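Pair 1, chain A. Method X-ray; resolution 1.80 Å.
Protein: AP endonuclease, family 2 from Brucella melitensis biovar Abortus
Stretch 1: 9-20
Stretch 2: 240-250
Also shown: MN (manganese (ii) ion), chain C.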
# COMPACT_ATOMS: atom_id res chain seq x y z
N MET A 9 20.65 -1.45 3.42
CA MET A 9 19.77 -2.21 2.47
C MET A 9 18.32 -2.03 2.85
O MET A 9 17.99 -2.11 4.04
CB MET A 9 20.11 -3.70 2.56
N PRO A 10 17.43 -1.82 1.85
CA PRO A 10 16.01 -1.77 2.20
C PRO A 10 15.48 -3.09 2.69
O PRO A 10 16.05 -4.14 2.42
CB PRO A 10 15.32 -1.43 0.87
CG PRO A 10 16.36 -0.93 -0.01
CD PRO A 10 17.62 -1.65 0.40
N ARG A 11 14.38 -3.02 3.44
CA ARG A 11 13.71 -4.24 3.87
C ARG A 11 12.44 -4.46 3.06
O ARG A 11 11.64 -3.54 2.85
CB ARG A 11 13.44 -4.25 5.36
CG ARG A 11 12.87 -3.01 5.91
CD ARG A 11 12.59 -3.15 7.41
NE ARG A 11 12.03 -1.90 7.92
CZ ARG A 11 11.51 -1.73 9.12
NH1 ARG A 11 11.49 -2.72 10.02
NH2 ARG A 11 11.03 -0.53 9.44
N PHE A 12 12.29 -5.67 2.55
CA PHE A 12 11.22 -6.00 1.60
C PHE A 12 10.13 -6.85 2.23
O PHE A 12 10.38 -7.76 3.04
CB PHE A 12 11.78 -6.72 0.36
CG PHE A 12 12.72 -5.90 -0.42
CD1 PHE A 12 12.26 -5.06 -1.42
CD2 PHE A 12 14.09 -5.92 -0.12
CE1 PHE A 12 13.15 -4.26 -2.13
CE2 PHE A 12 14.97 -5.14 -0.83
CZ PHE A 12 14.50 -4.30 -1.86
N ALA A 13 8.89 -6.53 1.86
CA ALA A 13 7.70 -7.25 2.29
C ALA A 13 7.08 -7.93 1.07
O ALA A 13 6.81 -7.26 0.07
CB ALA A 13 6.70 -6.29 2.89
N ALA A 14 6.84 -9.23 1.15
CA ALA A 14 6.14 -9.95 0.10
C ALA A 14 4.67 -9.52 0.10
O ALA A 14 4.06 -9.40 1.17
CB ALA A 14 6.25 -11.48 0.30
N ASN A 15 4.12 -9.22 -1.07
CA ASN A 15 2.68 -8.99 -1.19
C ASN A 15 1.95 -10.33 -1.45
O ASN A 15 2.07 -10.92 -2.53
CB ASN A 15 2.35 -7.94 -2.26
CG ASN A 15 0.90 -7.55 -2.26
OD1 ASN A 15 0.04 -8.41 -2.45
ND2 ASN A 15 0.60 -6.26 -2.04
N LEU A 16 1.20 -10.80 -0.45
CA LEU A 16 0.56 -12.12 -0.52
C LEU A 16 -0.74 -12.13 -1.34
O LEU A 16 -1.33 -13.19 -1.52
CB LEU A 16 0.31 -12.67 0.89
CG LEU A 16 1.51 -12.68 1.83
CD1 LEU A 16 1.15 -13.44 3.12
CD2 LEU A 16 2.80 -13.34 1.20
N SER A 17 -1.20 -10.96 -1.81
CA SER A 17 -2.33 -10.90 -2.73
C SER A 17 -1.82 -11.17 -4.15
O SER A 17 -2.51 -11.83 -4.93
CB SER A 17 -3.04 -9.52 -2.66
OG SER A 17 -3.64 -9.31 -1.37
N THR A 18 -0.63 -10.67 -4.48
CA THR A 18 -0.09 -10.81 -5.86
C THR A 18 0.98 -11.90 -6.03
O THR A 18 1.15 -12.45 -7.13
CB THR A 18 0.45 -9.48 -6.41
OG1 THR A 18 1.63 -9.08 -5.70
CG2 THR A 18 -0.64 -8.35 -6.38
N MET A 19 1.70 -12.20 -4.95
CA MET A 19 2.76 -13.24 -4.96
C MET A 19 2.30 -14.51 -4.30
O MET A 19 1.37 -14.50 -3.49
CB MET A 19 4.03 -12.76 -4.25
CG MET A 19 4.66 -11.50 -4.85
SD MET A 19 6.05 -10.85 -3.94
CE MET A 19 7.20 -12.24 -4.01
N PHE A 20 2.99 -15.60 -4.63
CA PHE A 20 2.71 -16.92 -4.07
C PHE A 20 1.29 -17.43 -4.35
O PHE A 20 0.76 -18.26 -3.59
CB PHE A 20 3.02 -16.92 -2.57
CG PHE A 20 4.45 -16.62 -2.26
CD1 PHE A 20 5.43 -17.56 -2.48
CD2 PHE A 20 4.81 -15.38 -1.76
CE1 PHE A 20 6.74 -17.29 -2.21
CE2 PHE A 20 6.11 -15.10 -1.47
CZ PHE A 20 7.09 -16.06 -1.69
N TYR A 240 15.16 6.73 4.18
CA TYR A 240 13.94 5.94 4.29
C TYR A 240 14.23 4.65 5.03
O TYR A 240 15.13 3.92 4.65
CB TYR A 240 13.35 5.63 2.92
CG TYR A 240 12.07 4.83 3.00
CD1 TYR A 240 10.91 5.40 3.51
CD2 TYR A 240 12.03 3.52 2.58
CE1 TYR A 240 9.74 4.67 3.60
CE2 TYR A 240 10.86 2.77 2.68
CZ TYR A 240 9.72 3.35 3.18
OH TYR A 240 8.58 2.61 3.24
N ARG A 241 13.47 4.37 6.09
CA ARG A 241 13.64 3.14 6.85
C ARG A 241 12.32 2.42 7.10
O ARG A 241 12.18 1.69 8.09
CB ARG A 241 14.35 3.47 8.18
CG ARG A 241 15.68 4.19 7.99
CD ARG A 241 16.81 3.29 7.54
NE ARG A 241 18.07 4.04 7.48
CZ ARG A 241 18.50 4.76 6.43
NH1 ARG A 241 17.79 4.82 5.29
NH2 ARG A 241 19.66 5.40 6.52
N GLY A 242 11.35 2.63 6.22
CA GLY A 242 10.13 1.83 6.22
C GLY A 242 10.37 0.54 5.45
O GLY A 242 11.51 0.10 5.33
N TRP A 243 9.31 -0.06 4.92
CA TRP A 243 9.40 -1.30 4.16
C TRP A 243 9.17 -1.01 2.69
O TRP A 243 8.57 0.01 2.34
CB TRP A 243 8.34 -2.29 4.62
CG TRP A 243 8.54 -2.86 6.00
CD1 TRP A 243 8.21 -2.27 7.17
CD2 TRP A 243 9.10 -4.12 6.34
NE1 TRP A 243 8.52 -3.09 8.23
CE2 TRP A 243 9.07 -4.24 7.74
CE3 TRP A 243 9.62 -5.18 5.58
CZ2 TRP A 243 9.57 -5.36 8.41
CZ3 TRP A 243 10.11 -6.31 6.26
CH2 TRP A 243 10.06 -6.39 7.64
N VAL A 244 9.60 -1.92 1.85
CA VAL A 244 9.35 -1.86 0.42
C VAL A 244 8.47 -3.04 0.03
O VAL A 244 8.92 -4.21 0.09
CB VAL A 244 10.67 -1.86 -0.40
CG1 VAL A 244 10.38 -1.79 -1.89
CG2 VAL A 244 11.54 -0.69 0.02
N GLY A 245 7.22 -2.77 -0.32
CA GLY A 245 6.26 -3.83 -0.67
C GLY A 245 6.44 -4.34 -2.09
O GLY A 245 6.56 -3.55 -3.01
N CYS A 246 6.48 -5.66 -2.24
CA CYS A 246 6.62 -6.31 -3.56
C CYS A 246 5.26 -6.65 -4.19
O CYS A 246 4.82 -7.81 -4.26
CB CYS A 246 7.50 -7.55 -3.43
SG CYS A 246 9.17 -7.19 -2.84
N GLU A 247 4.60 -5.62 -4.70
CA GLU A 247 3.29 -5.74 -5.28
C GLU A 247 3.45 -5.89 -6.79
O GLU A 247 3.17 -4.96 -7.59
CB GLU A 247 2.46 -4.50 -4.99
CG GLU A 247 1.02 -4.71 -5.34
CD GLU A 247 0.18 -3.48 -5.15
OE1 GLU A 247 0.74 -2.36 -5.06
OE2 GLU A 247 -1.04 -3.64 -5.13
N TYR A 248 3.94 -7.06 -7.16
CA TYR A 248 4.11 -7.40 -8.55
C TYR A 248 3.50 -8.76 -8.82
O TYR A 248 3.31 -9.58 -7.91
CB TYR A 248 5.59 -7.34 -8.96
CG TYR A 248 6.54 -8.37 -8.34
CD1 TYR A 248 6.49 -9.71 -8.71
CD2 TYR A 248 7.47 -7.99 -7.38
CE1 TYR A 248 7.37 -10.65 -8.16
CE2 TYR A 248 8.37 -8.93 -6.82
CZ TYR A 248 8.31 -10.25 -7.23
OH TYR A 248 9.21 -11.17 -6.71
N ASN A 249 3.22 -8.98 -10.08
CA ASN A 249 2.72 -10.27 -10.56
C ASN A 249 3.89 -11.07 -11.10
O ASN A 249 4.48 -10.69 -12.11
CB ASN A 249 1.69 -10.06 -11.65
CG ASN A 249 0.58 -9.14 -11.21
OD1 ASN A 249 -0.03 -9.33 -10.13
ND2 ASN A 249 0.25 -8.17 -12.07
N PRO A 250 4.24 -12.18 -10.44
CA PRO A 250 5.44 -12.88 -10.91
C PRO A 250 5.32 -13.30 -12.38
O PRO A 250 4.23 -13.70 -12.82
CB PRO A 250 5.52 -14.08 -9.97
CG PRO A 250 4.82 -13.62 -8.70
CD PRO A 250 3.68 -12.79 -9.21
MN MN C . 0.25 -0.34 -4.98
O HOH W 1 13.52 -0.25 3.55
O HOH W 2 -0.35 -12.09 -9.37
O HOH W 3 -1.51 -0.84 -3.33
O HOH W 4 -1.40 -0.65 -6.50

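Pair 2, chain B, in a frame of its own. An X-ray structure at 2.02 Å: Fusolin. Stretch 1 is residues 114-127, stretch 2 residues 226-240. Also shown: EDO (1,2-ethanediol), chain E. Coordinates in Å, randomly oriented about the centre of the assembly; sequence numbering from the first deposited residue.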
# COMPACT_ATOMS: atom_id res chain seq x y z
N SER B 114 4.35 -2.85 9.06
CA SER B 114 3.50 -1.69 9.31
C SER B 114 3.64 -0.61 8.23
O SER B 114 3.92 0.54 8.55
CB SER B 114 3.80 -1.12 10.69
OG SER B 114 5.18 -0.82 10.84
N TRP B 115 3.35 -0.96 6.96
CA TRP B 115 3.38 -0.01 5.84
C TRP B 115 2.37 1.08 6.11
O TRP B 115 1.27 0.79 6.58
CB TRP B 115 3.07 -0.71 4.51
CG TRP B 115 4.15 -1.66 4.09
CD1 TRP B 115 4.18 -3.00 4.29
CD2 TRP B 115 5.40 -1.30 3.52
NE1 TRP B 115 5.36 -3.52 3.82
CE2 TRP B 115 6.14 -2.49 3.38
CE3 TRP B 115 5.99 -0.09 3.15
CZ2 TRP B 115 7.43 -2.51 2.83
CZ3 TRP B 115 7.24 -0.11 2.57
CH2 TRP B 115 7.96 -1.30 2.44
N ARG B 116 2.75 2.33 5.87
CA ARG B 116 1.90 3.48 6.12
C ARG B 116 0.85 3.58 5.02
O ARG B 116 1.21 3.69 3.85
CB ARG B 116 2.72 4.79 6.21
N PRO B 117 -0.44 3.51 5.36
CA PRO B 117 -1.47 3.58 4.31
C PRO B 117 -1.99 4.96 4.04
O PRO B 117 -1.91 5.84 4.88
CB PRO B 117 -2.60 2.74 4.91
CG PRO B 117 -2.51 3.04 6.41
CD PRO B 117 -1.05 3.32 6.70
N THR B 118 -2.64 5.12 2.89
CA THR B 118 -3.44 6.31 2.63
C THR B 118 -4.76 6.03 3.33
O THR B 118 -5.38 5.01 3.02
CB THR B 118 -3.60 6.60 1.16
OG1 THR B 118 -2.33 7.01 0.64
CG2 THR B 118 -4.62 7.72 0.90
N VAL B 119 -5.16 6.87 4.28
CA VAL B 119 -6.39 6.64 5.05
C VAL B 119 -7.56 7.34 4.36
O VAL B 119 -7.59 8.56 4.30
CB VAL B 119 -6.20 7.08 6.51
CG1 VAL B 119 -7.47 6.84 7.32
CG2 VAL B 119 -5.03 6.36 7.15
N ILE B 120 -8.51 6.56 3.86
CA ILE B 120 -9.68 7.06 3.15
C ILE B 120 -10.85 7.25 4.12
O ILE B 120 -11.34 6.26 4.67
CB ILE B 120 -10.07 6.07 2.01
CG1 ILE B 120 -8.89 5.83 1.05
CG2 ILE B 120 -11.29 6.61 1.25
CD1 ILE B 120 -9.02 4.55 0.26
N PRO B 121 -11.38 8.47 4.29
CA PRO B 121 -12.54 8.63 5.18
C PRO B 121 -13.84 8.15 4.53
O PRO B 121 -14.07 8.36 3.34
CB PRO B 121 -12.59 10.14 5.42
CG PRO B 121 -12.05 10.72 4.17
CD PRO B 121 -10.96 9.77 3.73
N LEU B 122 -14.68 7.49 5.33
CA LEU B 122 -16.00 7.06 4.87
C LEU B 122 -16.99 8.21 5.06
O LEU B 122 -16.96 8.87 6.10
CB LEU B 122 -16.51 5.82 5.64
CG LEU B 122 -16.26 4.49 4.95
CD1 LEU B 122 -14.80 4.25 4.73
CD2 LEU B 122 -16.85 3.36 5.74
N SER B 123 -17.87 8.43 4.08
CA SER B 123 -18.93 9.43 4.17
C SER B 123 -20.04 8.87 5.07
O SER B 123 -20.56 9.57 5.94
CB SER B 123 -19.47 9.78 2.79
OG SER B 123 -20.27 10.95 2.84
N ASP B 124 -20.38 7.59 4.85
CA ASP B 124 -21.39 6.86 5.61
C ASP B 124 -20.82 5.46 5.94
O ASP B 124 -20.17 4.85 5.10
CB ASP B 124 -22.69 6.80 4.78
CG ASP B 124 -23.54 5.57 4.98
OD1 ASP B 124 -23.99 5.34 6.12
OD2 ASP B 124 -23.70 4.81 4.01
N ASN B 125 -21.07 4.96 7.17
CA ASN B 125 -20.55 3.64 7.61
C ASN B 125 -21.22 2.44 6.91
O ASN B 125 -20.65 1.36 6.97
CB ASN B 125 -20.67 3.49 9.11
CG ASN B 125 -19.69 4.33 9.87
OD1 ASN B 125 -18.77 4.94 9.30
ND2 ASN B 125 -19.77 4.30 11.19
N HIS B 126 -22.37 2.62 6.25
CA HIS B 126 -23.03 1.54 5.49
C HIS B 126 -22.53 1.42 4.05
O HIS B 126 -23.02 0.56 3.30
CB HIS B 126 -24.54 1.75 5.46
CG HIS B 126 -25.17 1.60 6.79
ND1 HIS B 126 -25.80 2.65 7.41
CD2 HIS B 126 -25.26 0.50 7.59
CE1 HIS B 126 -26.28 2.18 8.54
NE2 HIS B 126 -25.97 0.88 8.70
N GLN B 127 -21.58 2.27 3.64
CA GLN B 127 -21.01 2.17 2.30
C GLN B 127 -20.31 0.83 2.08
O GLN B 127 -19.38 0.51 2.80
CB GLN B 127 -19.99 3.29 2.06
CG GLN B 127 -20.62 4.62 1.78
CD GLN B 127 -19.53 5.58 1.43
OE1 GLN B 127 -19.11 6.41 2.24
NE2 GLN B 127 -18.97 5.41 0.24
N VAL B 226 -0.38 -0.51 -3.38
CA VAL B 226 -0.89 0.74 -2.83
C VAL B 226 -1.51 0.41 -1.49
O VAL B 226 -2.52 -0.31 -1.44
CB VAL B 226 -1.89 1.40 -3.80
CG1 VAL B 226 -2.46 2.70 -3.21
CG2 VAL B 226 -1.27 1.67 -5.16
N ASP B 227 -0.93 0.93 -0.41
CA ASP B 227 -1.43 0.68 0.93
C ASP B 227 -2.59 1.62 1.26
O ASP B 227 -2.45 2.83 1.12
CB ASP B 227 -0.30 0.83 1.95
CG ASP B 227 0.79 -0.20 1.74
OD1 ASP B 227 0.49 -1.41 1.87
OD2 ASP B 227 1.91 0.19 1.36
N ILE B 228 -3.74 1.05 1.67
CA ILE B 228 -4.92 1.84 2.00
C ILE B 228 -5.58 1.36 3.30
O ILE B 228 -5.44 0.20 3.69
CB ILE B 228 -5.96 1.85 0.85
CG1 ILE B 228 -6.54 0.44 0.55
CG2 ILE B 228 -5.36 2.47 -0.40
CD1 ILE B 228 -7.81 0.44 -0.26
N ASN B 229 -6.27 2.27 3.96
CA ASN B 229 -7.07 1.97 5.14
C ASN B 229 -8.30 2.86 5.10
O ASN B 229 -8.35 3.81 4.32
CB ASN B 229 -6.29 2.13 6.45
CG ASN B 229 -6.80 1.27 7.58
OD1 ASN B 229 -7.88 0.67 7.52
ND2 ASN B 229 -6.05 1.22 8.67
N PHE B 230 -9.31 2.52 5.89
CA PHE B 230 -10.58 3.21 5.92
C PHE B 230 -10.85 3.80 7.29
O PHE B 230 -10.67 3.12 8.30
CB PHE B 230 -11.68 2.22 5.54
CG PHE B 230 -11.45 1.61 4.18
CD1 PHE B 230 -11.95 2.20 3.04
CD2 PHE B 230 -10.60 0.52 4.03
CE1 PHE B 230 -11.71 1.65 1.78
CE2 PHE B 230 -10.34 -0.02 2.77
CZ PHE B 230 -10.91 0.55 1.66
N ASP B 231 -11.25 5.07 7.33
CA ASP B 231 -11.57 5.78 8.56
C ASP B 231 -13.08 5.77 8.74
O ASP B 231 -13.80 6.46 8.01
CB ASP B 231 -11.04 7.24 8.52
CG ASP B 231 -10.64 7.82 9.86
OD1 ASP B 231 -11.10 7.30 10.89
OD2 ASP B 231 -9.94 8.86 9.87
N TYR B 232 -13.57 4.94 9.65
CA TYR B 232 -15.00 4.86 9.95
C TYR B 232 -15.43 6.05 10.80
O TYR B 232 -14.62 6.63 11.51
CB TYR B 232 -15.35 3.56 10.67
CG TYR B 232 -15.60 2.43 9.71
CD1 TYR B 232 -14.54 1.80 9.05
CD2 TYR B 232 -16.89 2.07 9.35
CE1 TYR B 232 -14.77 0.80 8.11
CE2 TYR B 232 -17.13 1.07 8.41
CZ TYR B 232 -16.06 0.46 7.78
OH TYR B 232 -16.29 -0.57 6.89
N ASN B 233 -16.70 6.42 10.71
CA ASN B 233 -17.27 7.49 11.53
C ASN B 233 -17.60 6.95 12.92
O ASN B 233 -18.13 5.84 13.01
CB ASN B 233 -18.53 8.04 10.87
CG ASN B 233 -18.27 8.59 9.49
OD1 ASN B 233 -17.64 9.63 9.33
ND2 ASN B 233 -18.68 7.86 8.46
N ASN B 234 -17.33 7.72 13.97
CA ASN B 234 -17.66 7.31 15.33
C ASN B 234 -19.13 7.60 15.64
O ASN B 234 -19.79 8.33 14.90
CB ASN B 234 -16.76 8.02 16.36
CG ASN B 234 -15.33 7.54 16.37
OD1 ASN B 234 -14.98 6.48 15.82
ND2 ASN B 234 -14.46 8.30 17.02
N GLY B 235 -19.63 7.00 16.71
CA GLY B 235 -21.01 7.19 17.16
C GLY B 235 -21.92 6.06 16.76
O GLY B 235 -21.48 5.07 16.17
N PRO B 236 -23.21 6.14 17.13
CA PRO B 236 -24.13 5.05 16.80
C PRO B 236 -24.43 4.99 15.32
O PRO B 236 -24.46 6.01 14.63
CB PRO B 236 -25.38 5.38 17.62
CG PRO B 236 -25.35 6.87 17.73
CD PRO B 236 -23.89 7.21 17.88
N ASP B 237 -24.67 3.78 14.84
CA ASP B 237 -25.03 3.56 13.45
C ASP B 237 -26.34 4.30 13.14
O ASP B 237 -27.24 4.30 13.98
CB ASP B 237 -25.18 2.07 13.19
CG ASP B 237 -25.50 1.80 11.75
OD1 ASP B 237 -24.69 2.20 10.88
OD2 ASP B 237 -26.59 1.26 11.47
N ASP B 238 -26.45 4.90 11.95
CA ASP B 238 -27.62 5.68 11.52
C ASP B 238 -28.95 4.92 11.64
O ASP B 238 -29.95 5.54 12.02
CB ASP B 238 -27.46 6.15 10.06
CG ASP B 238 -26.30 7.11 9.84
OD1 ASP B 238 -26.17 8.07 10.64
OD2 ASP B 238 -25.53 6.91 8.88
N GLU B 239 -28.97 3.60 11.39
CA GLU B 239 -30.20 2.81 11.49
C GLU B 239 -30.65 2.59 12.94
O GLU B 239 -31.80 2.18 13.14
CB GLU B 239 -30.04 1.45 10.81
CG GLU B 239 -29.88 1.57 9.31
CD GLU B 239 -29.66 0.25 8.61
OE1 GLU B 239 -30.62 -0.55 8.53
OE2 GLU B 239 -28.51 -0.02 8.21
N ASP B 240 -29.78 2.85 13.95
CA ASP B 240 -30.10 2.69 15.37
C ASP B 240 -30.32 4.06 16.05
O ASP B 240 -30.17 4.16 17.27
CB ASP B 240 -28.97 1.92 16.07
CG ASP B 240 -28.73 0.53 15.51
OD1 ASP B 240 -29.72 -0.18 15.22
OD2 ASP B 240 -27.54 0.14 15.40
C1 EDO E . -29.72 6.70 20.10
O1 EDO E . -30.79 6.15 19.35
C2 EDO E . -29.59 8.22 19.88
O2 EDO E . -30.86 8.84 19.99
O HOH W 5 2.87 2.67 1.73
O HOH W 6 -1.28 4.84 -0.34
O HOH W 7 -15.02 8.80 8.55
O HOH W 8 -19.39 -0.35 5.39

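The sharpest difference between the two pairs lies at one matched position: A:Gly245 in pair 1 coincides with B:Phe230 in pair 2, their CA atoms 0.2 Å apart after superposition. One strand carries no side chain where the other carries a full aromatic ring, yet the backbones barely notice. The principle illustrated is that a sheet's hydrogen bonds set the distance between strands, while the space on either face can be filled from different positions.

The shared element is a pair of parallel strands whose N-to-C directions diverge by 32° in both proteins; fourteen central residues superpose with an RMSD of 1.0 Å. In pair 1, A:Val244 N donates to A:Arg11 O (2.8 Å), A:Ala13 N to A:Val244 O (2.9 Å), and A:Cys246 N to A:Ala13 O (2.8 Å). The equivalent ladder in pair 2 runs from B:Asn229 N to B:Thr118 O (3.0 Å), from B:Ile120 N to B:Asn229 O (2.8 Å), and from B:Asp231 N to B:Ile120 O (2.9 Å). Pair 2 extends it at both ends, with B:Thr118 N donating to B:Asp227 O (2.9 Å) and B:Leu122 N to B:Asp231 O (3.0 Å).

On the face that includes A:Ala13, small residues leave the packing to a neighbour. The indole of A:Trp243 reaches the alanine, with A:Trp243 CE3 4.1 Å from A:Ala13 CB, and its face carries the guanidinium of A:Arg11, stacked with the planes at 18°. The same arginine grips the backbone, A:Arg11 NH2 donating to A:Arg241 O at 2.8 Å. In pair 2 the matched residues are B:Ile120, B:Ile228 and B:Thr118, and the packing is aliphatic and aromatic: B:Ile120 CD1 lies 4.1 Å from B:Ile228 CB and 4.2 Å from B:Phe230 CE1.

The other face reverses the chemistry. A:Phe12 and A:Val244 are buried and touch through A:Phe12 CE1 and A:Val244 CG1 at 3.7 Å. Their counterparts, B:Val119 and B:Asn229, are more open to solvent, and B:Val119 CG1 meets B:Asp231 CB at 3.8 Å, much as A:Phe12 CD1 meets the SG of the matching A:Cys246 at 4.0 Å; a carboxylate stands where pair 1 has a thiol.

At the C-terminal end of the ladder, A:Asn15 and B:Leu122 coincide but serve different ends. A:Asn15 OD1 turns back on its own stretch, accepting from A:Ser17 N at 2.9 Å, whereas B:Leu122 CD2 sits over the ring of B:Tyr232, 3.5 Å from B:Tyr232 CE2. That tyrosine matches A:Glu247, whose OE1 binds the manganese ion at 2.1 Å.

Each pair then closes its loops in its own way. In pair 1, A:Thr18 OG1 donates to A:Tyr248 O (2.8 Å), and A:Met19 SD lies over the A:Tyr248 ring. Pair 2 uses paired amides: B:Asn125 ND2 donates to B:Asn233 O at 2.9 Å, while B:Asn125 OD1 accepts from B:Asn233 N at 2.9 Å. The common backbone thus accommodates quite different side-chain solutions.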